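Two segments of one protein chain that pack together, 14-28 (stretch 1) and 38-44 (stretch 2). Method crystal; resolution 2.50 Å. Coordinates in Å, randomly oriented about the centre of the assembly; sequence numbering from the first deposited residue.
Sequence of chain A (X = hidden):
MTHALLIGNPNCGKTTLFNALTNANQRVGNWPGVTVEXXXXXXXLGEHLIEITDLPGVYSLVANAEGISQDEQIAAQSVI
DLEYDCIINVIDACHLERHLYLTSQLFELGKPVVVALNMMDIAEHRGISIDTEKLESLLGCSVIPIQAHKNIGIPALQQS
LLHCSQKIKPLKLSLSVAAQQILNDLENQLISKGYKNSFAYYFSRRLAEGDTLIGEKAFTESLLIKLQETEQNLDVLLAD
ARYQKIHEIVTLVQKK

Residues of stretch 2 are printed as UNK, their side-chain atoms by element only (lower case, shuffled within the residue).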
ATOM      1  N   LYS A  14       2.874  -9.004  -9.647  1.00 14.28           N
ATOM      2  CA  LYS A  14       3.477  -8.919  -8.337  1.00 13.00           C
ATOM      3  C   LYS A  14       4.362 -10.134  -8.190  1.00 12.50           C
ATOM      4  O   LYS A  14       5.470 -10.029  -7.754  1.00 11.97           O
ATOM      5  CB  LYS A  14       2.399  -8.878  -7.271  1.00 12.64           C
ATOM      6  CG  LYS A  14       2.926  -8.728  -5.874  1.00 12.80           C
ATOM      7  CD  LYS A  14       1.835  -8.477  -4.865  1.00 13.04           C
ATOM      8  CE  LYS A  14       0.908  -9.673  -4.697  1.00 14.20           C
ATOM      9  NZ  LYS A  14       1.578 -10.934  -4.213  1.00 16.89           N
ATOM     10  N   THR A  15       3.863 -11.283  -8.617  1.00 12.76           N
ATOM     11  CA  THR A  15       4.573 -12.528  -8.492  1.00 13.29           C
ATOM     12  C   THR A  15       5.780 -12.544  -9.390  1.00 12.84           C
ATOM     13  O   THR A  15       6.839 -12.998  -9.008  1.00 12.99           O
ATOM     14  CB  THR A  15       3.651 -13.688  -8.863  1.00 13.69           C
ATOM     15  OG1 THR A  15       2.685 -13.845  -7.828  1.00 16.92           O
ATOM     16  CG2 THR A  15       4.413 -14.997  -9.025  1.00 14.97           C
ATOM     17  N   THR A  16       5.618 -12.045 -10.602  1.00 12.60           N
ATOM     18  CA  THR A  16       6.745 -11.903 -11.497  1.00 12.34           C
ATOM     19  C   THR A  16       7.834 -11.038 -10.876  1.00 11.89           C
ATOM     20  O   THR A  16       9.001 -11.363 -10.998  1.00 11.75           O
ATOM     21  CB  THR A  16       6.264 -11.344 -12.836  1.00 12.75           C
ATOM     22  OG1 THR A  16       5.279 -12.244 -13.340  1.00 13.29           O
ATOM     23  CG2 THR A  16       7.392 -11.196 -13.870  1.00 11.54           C
ATOM     24  N   LEU A  17       7.479  -9.951 -10.189  1.00 11.54           N
ATOM     25  CA  LEU A  17       8.531  -9.114  -9.553  1.00 10.90           C
ATOM     26  C   LEU A  17       9.198  -9.877  -8.444  1.00 10.27           C
ATOM     27  O   LEU A  17      10.418  -9.856  -8.283  1.00 10.26           O
ATOM     28  CB  LEU A  17       7.978  -7.805  -9.027  1.00 10.32           C
ATOM     29  CG  LEU A  17       9.074  -6.974  -8.345  1.00 11.00           C
ATOM     30  CD1 LEU A  17      10.304  -6.725  -9.226  1.00  7.55           C
ATOM     31  CD2 LEU A  17       8.438  -5.684  -7.908  1.00  9.59           C
ATOM     32  N   PHE A  18       8.369 -10.592  -7.696  1.00 10.32           N
ATOM     33  CA  PHE A  18       8.845 -11.466  -6.674  1.00  9.60           C
ATOM     34  C   PHE A  18       9.862 -12.406  -7.223  1.00  8.84           C
ATOM     35  O   PHE A  18      10.867 -12.636  -6.572  1.00  9.50           O
ATOM     36  CB  PHE A  18       7.726 -12.279  -6.087  1.00 10.10           C
ATOM     37  CG  PHE A  18       8.175 -13.150  -4.956  1.00 10.42           C
ATOM     38  CD1 PHE A  18       8.477 -12.576  -3.711  1.00  9.06           C
ATOM     39  CD2 PHE A  18       8.349 -14.509  -5.140  1.00 10.66           C
ATOM     40  CE1 PHE A  18       8.899 -13.363  -2.635  1.00 11.19           C
ATOM     41  CE2 PHE A  18       8.796 -15.341  -4.073  1.00 13.13           C
ATOM     42  CZ  PHE A  18       9.056 -14.776  -2.806  1.00 12.23           C
ATOM     43  N   ASN A  19       9.593 -12.985  -8.385  1.00  8.23           N
ATOM     44  CA  ASN A  19      10.517 -13.967  -8.963  1.00  8.52           C
ATOM     45  C   ASN A  19      11.811 -13.286  -9.451  1.00  8.44           C
ATOM     46  O   ASN A  19      12.920 -13.826  -9.337  1.00  6.89           O
ATOM     47  CB  ASN A  19       9.883 -14.708 -10.125  1.00  8.51           C
ATOM     48  CG  ASN A  19       8.754 -15.617  -9.714  1.00  9.40           C
ATOM     49  OD1 ASN A  19       8.677 -16.095  -8.596  1.00  8.91           O
ATOM     50  ND2 ASN A  19       7.855 -15.859 -10.651  1.00 12.43           N
ATOM     51  N   ALA A  20      11.636 -12.096 -10.000  1.00  8.45           N
ATOM     52  CA  ALA A  20      12.709 -11.357 -10.544  1.00  9.12           C
ATOM     53  C   ALA A  20      13.699 -11.015  -9.406  1.00 10.77           C
ATOM     54  O   ALA A  20      14.920 -11.143  -9.566  1.00 11.35           O
ATOM     55  CB  ALA A  20      12.165 -10.121 -11.192  1.00  9.22           C
ATOM     56  N   LEU A  21      13.175 -10.622  -8.247  1.00 11.92           N
ATOM     57  CA  LEU A  21      14.026 -10.230  -7.119  1.00 12.30           C
ATOM     58  C   LEU A  21      14.684 -11.432  -6.448  1.00 12.59           C
ATOM     59  O   LEU A  21      15.850 -11.404  -6.153  1.00 13.45           O
ATOM     60  CB  LEU A  21      13.185  -9.489  -6.099  1.00 12.58           C
ATOM     61  CG  LEU A  21      12.668  -8.088  -6.458  1.00 12.98           C
ATOM     62  CD1 LEU A  21      11.712  -7.693  -5.396  1.00 12.23           C
ATOM     63  CD2 LEU A  21      13.732  -7.078  -6.495  1.00 11.57           C
ATOM     64  N   THR A  22      13.945 -12.513  -6.252  1.00 12.99           N
ATOM     65  CA  THR A  22      14.400 -13.603  -5.386  1.00 13.18           C
ATOM     66  C   THR A  22      14.989 -14.812  -6.120  1.00 12.82           C
ATOM     67  O   THR A  22      15.701 -15.582  -5.535  1.00 13.50           O
ATOM     68  CB  THR A  22      13.236 -14.056  -4.537  1.00 13.19           C
ATOM     69  OG1 THR A  22      12.295 -14.749  -5.361  1.00 12.86           O
ATOM     70  CG2 THR A  22      12.552 -12.838  -3.963  1.00 13.76           C
ATOM     71  N   ASN A  23      14.662 -14.978  -7.391  1.00 12.88           N
ATOM     72  CA  ASN A  23      15.140 -16.070  -8.209  1.00 12.24           C
ATOM     73  C   ASN A  23      14.849 -17.428  -7.627  1.00 11.86           C
ATOM     74  O   ASN A  23      13.694 -17.704  -7.389  1.00 12.63           O
ATOM     75  CB  ASN A  23      16.588 -15.847  -8.528  1.00 12.98           C
ATOM     76  CG  ASN A  23      16.850 -14.463  -9.181  1.00 15.51           C
ATOM     77  OD1 ASN A  23      17.654 -13.667  -8.669  1.00 17.76           O
ATOM     78  ND2 ASN A  23      16.165 -14.183 -10.302  1.00 15.89           N
ATOM     79  N   ALA A  24      15.834 -18.300  -7.402  1.00 11.07           N
ATOM     80  CA  ALA A  24      15.537 -19.629  -6.843  1.00 10.73           C
ATOM     81  C   ALA A  24      15.523 -19.559  -5.321  1.00 10.99           C
ATOM     82  O   ALA A  24      15.157 -20.524  -4.630  1.00 10.16           O
ATOM     83  CB  ALA A  24      16.543 -20.641  -7.311  1.00  9.99           C
ATOM     84  N   ASN A  25      15.939 -18.407  -4.793  1.00 11.18           N
ATOM     85  CA  ASN A  25      15.999 -18.222  -3.330  1.00 12.01           C
ATOM     86  C   ASN A  25      14.626 -17.776  -2.795  1.00 12.42           C
ATOM     87  O   ASN A  25      14.447 -16.613  -2.372  1.00 12.73           O
ATOM     88  CB  ASN A  25      17.091 -17.236  -2.906  1.00 11.12           C
ATOM     89  CG  ASN A  25      18.381 -17.554  -3.524  1.00 10.04           C
ATOM     90  OD1 ASN A  25      18.898 -18.631  -3.356  1.00  7.83           O
ATOM     91  ND2 ASN A  25      18.901 -16.630  -4.303  1.00 11.54           N
ATOM     92  N   GLN A  26      13.687 -18.724  -2.806  1.00 12.26           N
ATOM     93  CA  GLN A  26      12.334 -18.443  -2.416  1.00 11.76           C
ATOM     94  C   GLN A  26      11.685 -19.744  -2.034  1.00 12.18           C
ATOM     95  O   GLN A  26      12.098 -20.792  -2.494  1.00  9.87           O
ATOM     96  CB  GLN A  26      11.601 -17.792  -3.559  1.00 11.03           C
ATOM     97  CG  GLN A  26      11.639 -18.580  -4.878  1.00 11.13           C
ATOM     98  CD  GLN A  26      10.536 -18.175  -5.777  1.00  9.34           C
ATOM     99  OE1 GLN A  26      10.757 -17.522  -6.761  1.00 12.61           O
ATOM    100  NE2 GLN A  26       9.315 -18.475  -5.390  1.00 10.54           N
ATOM    101  N   ARG A  27      10.659 -19.676  -1.200  1.00 13.37           N
ATOM    102  CA  ARG A  27       9.941 -20.855  -0.752  1.00 14.71           C
ATOM    103  C   ARG A  27       8.490 -20.647  -0.440  1.00 14.66           C
ATOM    104  O   ARG A  27       8.029 -19.571  -0.356  1.00 16.03           O
ATOM    105  CB  ARG A  27      10.615 -21.479   0.423  1.00 14.83           C
ATOM    106  CG  ARG A  27      10.436 -20.717   1.605  1.00 17.01           C
ATOM    107  CD  ARG A  27      11.588 -20.855   2.462  1.00 19.47           C
ATOM    108  NE  ARG A  27      11.903 -19.569   2.976  1.00 22.02           N
ATOM    109  CZ  ARG A  27      12.737 -18.724   2.418  1.00 24.34           C
ATOM    110  NH1 ARG A  27      13.445 -19.052   1.360  1.00 23.57           N
ATOM    111  NH2 ARG A  27      12.898 -17.566   2.988  1.00 26.76           N
ATOM    112  N   VAL A  28       7.754 -21.710  -0.296  1.00 14.19           N
ATOM    113  CA  VAL A  28       6.345 -21.579   0.018  1.00 14.01           C
ATOM    114  C   VAL A  28       6.068 -22.293   1.335  1.00 13.99           C
ATOM    115  O   VAL A  28       6.610 -23.365   1.605  1.00 13.81           O
ATOM    116  CB  VAL A  28       5.481 -22.221  -1.104  1.00 14.03           C
ATOM    117  CG1 VAL A  28       5.370 -23.770  -0.907  1.00 12.10           C
ATOM    118  CG2 VAL A  28       4.113 -21.587  -1.152  1.00 14.94           C
ATOM    119  N   UNK A  38       2.048 -18.942   1.823  1.00 11.79           N
ATOM    120  CA  UNK A  38       2.869 -17.736   1.967  1.00 12.61           C
ATOM    121  C   UNK A  38       4.118 -17.955   1.165  1.00 12.78           C
ATOM    122  O   UNK A  38       4.667 -19.038   1.192  1.00 13.57           O
ATOM    123  c   UNK A  38       4.442 -16.466   5.301  1.00 11.65           C
ATOM    124  n   UNK A  38       5.265 -14.929   7.098  1.00 11.08           N
ATOM    125  c   UNK A  38       3.173 -17.522   3.444  1.00 12.53           C
ATOM    126  c   UNK A  38       4.129 -16.432   3.796  1.00 11.74           C
ATOM    127  c   UNK A  38       5.462 -15.380   5.728  1.00 12.41           C
ATOM    128  N   UNK A  39       4.577 -16.954   0.437  1.00 13.82           N
ATOM    129  CA  UNK A  39       5.843 -17.095  -0.299  1.00 14.21           C
ATOM    130  C   UNK A  39       6.793 -16.112   0.295  1.00 14.03           C
ATOM    131  O   UNK A  39       6.446 -14.928   0.461  1.00 13.91           O
ATOM    132  c   UNK A  39       5.679 -16.782  -1.774  1.00 14.68           C
ATOM    133  c   UNK A  39       3.097 -18.445  -4.182  1.00 22.83           C
ATOM    134  n   UNK A  39       2.943 -17.338  -5.217  1.00 24.66           N
ATOM    135  c   UNK A  39       5.115 -17.945  -2.656  1.00 17.36           C
ATOM    136  c   UNK A  39       3.575 -17.928  -2.789  1.00 20.11           C
ATOM    137  N   UNK A  40       7.986 -16.593   0.638  1.00 13.53           N
ATOM    138  CA  UNK A  40       9.021 -15.731   1.188  1.00 13.25           C
ATOM    139  C   UNK A  40      10.267 -15.962   0.355  1.00 13.53           C
ATOM    140  O   UNK A  40      10.447 -17.023  -0.203  1.00 13.70           O
ATOM    141  o   UNK A  40       9.578 -17.432   2.837  1.00 14.32           O
ATOM    142  c   UNK A  40       8.059 -15.607   3.582  1.00 11.30           C
ATOM    143  c   UNK A  40       9.285 -16.027   2.677  1.00 13.41           C
ATOM    144  N   UNK A  41      11.095 -14.940   0.227  1.00 13.90           N
ATOM    145  CA  UNK A  41      12.408 -15.096  -0.374  1.00 13.93           C
ATOM    146  C   UNK A  41      13.422 -14.005   0.012  1.00 14.08           C
ATOM    147  O   UNK A  41      13.153 -13.122   0.817  1.00 13.53           O
ATOM    148  N   UNK A  42      14.613 -14.077  -0.565  1.00 14.21           N
ATOM    149  CA  UNK A  42      15.642 -13.132  -0.208  1.00 14.66           C
ATOM    150  C   UNK A  42      16.667 -12.930  -1.341  1.00 14.39           C
ATOM    151  O   UNK A  42      16.812 -13.770  -2.232  1.00 15.56           O
ATOM    152  o   UNK A  42      15.819 -17.091   0.672  1.00 20.90           O
ATOM    153  c   UNK A  42      15.736 -16.027   1.341  1.00 18.06           C
ATOM    154  o   UNK A  42      14.765 -15.754   2.073  1.00 16.84           O
ATOM    155  c   UNK A  42      16.283 -13.522   1.139  1.00 15.17           C
ATOM    156  c   UNK A  42      16.831 -14.991   1.247  1.00 16.75           C
ATOM    157  N   UNK A  43      17.321 -11.778  -1.347  1.00 13.36           N
ATOM    158  CA  UNK A  43      18.421 -11.589  -2.245  1.00 12.77           C
ATOM    159  C   UNK A  43      19.520 -10.794  -1.573  1.00 12.94           C
ATOM    160  O   UNK A  43      19.274 -10.056  -0.639  1.00 12.46           O
ATOM    161  c   UNK A  43      15.418  -8.237  -2.917  1.00 13.40           C
ATOM    162  c   UNK A  43      17.324  -9.607  -3.419  1.00 11.34           C
ATOM    163  c   UNK A  43      16.000  -9.479  -3.053  1.00 12.55           C
ATOM    164  c   UNK A  43      17.953 -10.959  -3.564  1.00 12.36           C
ATOM    165  c   UNK A  43      17.473  -7.193  -3.560  1.00 13.36           C
ATOM    166  c   UNK A  43      18.052  -8.459  -3.662  1.00 13.62           C
ATOM    167  c   UNK A  43      16.149  -7.078  -3.181  1.00 12.47           C
ATOM    168  N   UNK A  44      20.748 -10.989  -2.039  1.00 13.62           N
ATOM    169  CA  UNK A  44      21.857 -10.162  -1.633  1.00 13.96           C
ATOM    170  C   UNK A  44      21.931  -8.939  -2.534  1.00 14.75           C
ATOM    171  O   UNK A  44      21.591  -9.011  -3.709  1.00 14.59           O
ATOM    172  c   UNK A  44      23.146 -10.968  -1.688  1.00 14.02           C
ATOM    173  c   UNK A  44      23.254 -12.039  -0.609  1.00 13.98           C
ATOM    174  c   UNK A  44      23.227 -11.425   0.786  1.00 13.01           C
ATOM    175  c   UNK A  44      24.508 -12.918  -0.816  1.00 15.79           C
TER
HETATM  176  O   HOH W   1      18.453 -14.260  -4.413  1.00  7.01           O

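Position 38, in a strand that begins earlier in the chain, has four side-chain carbons in an unbranched row ending in a nitrogen. The chain is fully extended and its end leads away from stretch 1, so the contact here belongs to the backbone: the carbonyl O of position 38 lies 3.3 Å from Val 28 CA, in a CA-H...O contact. The unbranched row with its terminal nitrogen is that of lysine, Lys 38.

Position 39 carries the same set, four carbons in a row and a terminal nitrogen, but here the chain is bent and lies on the same face of the sheet as Val 28. Its CB is 4.1 Å from Phe 18 CZ, and a carbon further out comes to 4.0 Å from Val 28 CG2. The residue is again a lysine, Lys 39; its aliphatic part packs beside apolar groups while NZ reaches to 4.4 Å from Thr 15 OG1, too far for a hydrogen bond.

At position 40 there are three side-chain atoms: one carbon bearing an oxygen and a second carbon. The side chain shares a face of the sheet with that of Arg 27, and its oxygen comes to 3.2 Å from Arg 27 NE, but the angle is too poor for a hydrogen bond. A branch at CB with one oxygen and one methyl identifies Thr 40. Its backbone forms the hydrogen-bonded pair of the antiparallel ladder, with Arg 27 N donating to Thr 40 O at 2.8 Å and Thr 40 N to Arg 27 O at 3.1 Å.

Position 41 has no side-chain atoms and is therefore Gly 41. The space is tight: its CA lies 3.9 Å from Gln 26 CA and 3.2 Å from Asn 25 O. A CB in ideal position would stand 2.7 Å from Asn 25 O, a clash, and only 3.0 Å from Thr 22 CB. The edge of the Phe 18 ring adds to the closeness, with CZ 3.7 Å from Gly 41 N.

Position 42 shows three carbons, the last carrying two oxygens. Both oxygens meet the guanidinium of Arg 27, as expected of a carboxylate, and the length of the chain makes it Glu 42. Arg 27 NH2 donates to OE1 at 2.8 Å in a salt bridge, and Arg 27 NH1 to OE2 at 3.2 Å. Glu 42 N also donates to Asn 25 O at 3.1 Å.

Position 43 has one carbon followed by a six-carbon ring without a hydroxyl. Its CB sits 3.4 Å from Leu 21 O, and a ring carbon lies 4.1 Å from Leu 21 CB; the plain six-carbon ring makes it Phe 43.

Position 44, four carbons forked at the second, touches nothing on stretch 1; the fork gives Leu 44.

The contact thus joins an antiparallel strand pairing to a helix packed alongside, with Gly 41 permitting the close approach. The two-pronged Arg 27–Glu 42 link reinforces the pairing, and a water bridges Thr 22 O, Asn 25 ND2 and Glu 42 O where the turn meets the strand.

Stretch 2 38-44: KKTGEFL
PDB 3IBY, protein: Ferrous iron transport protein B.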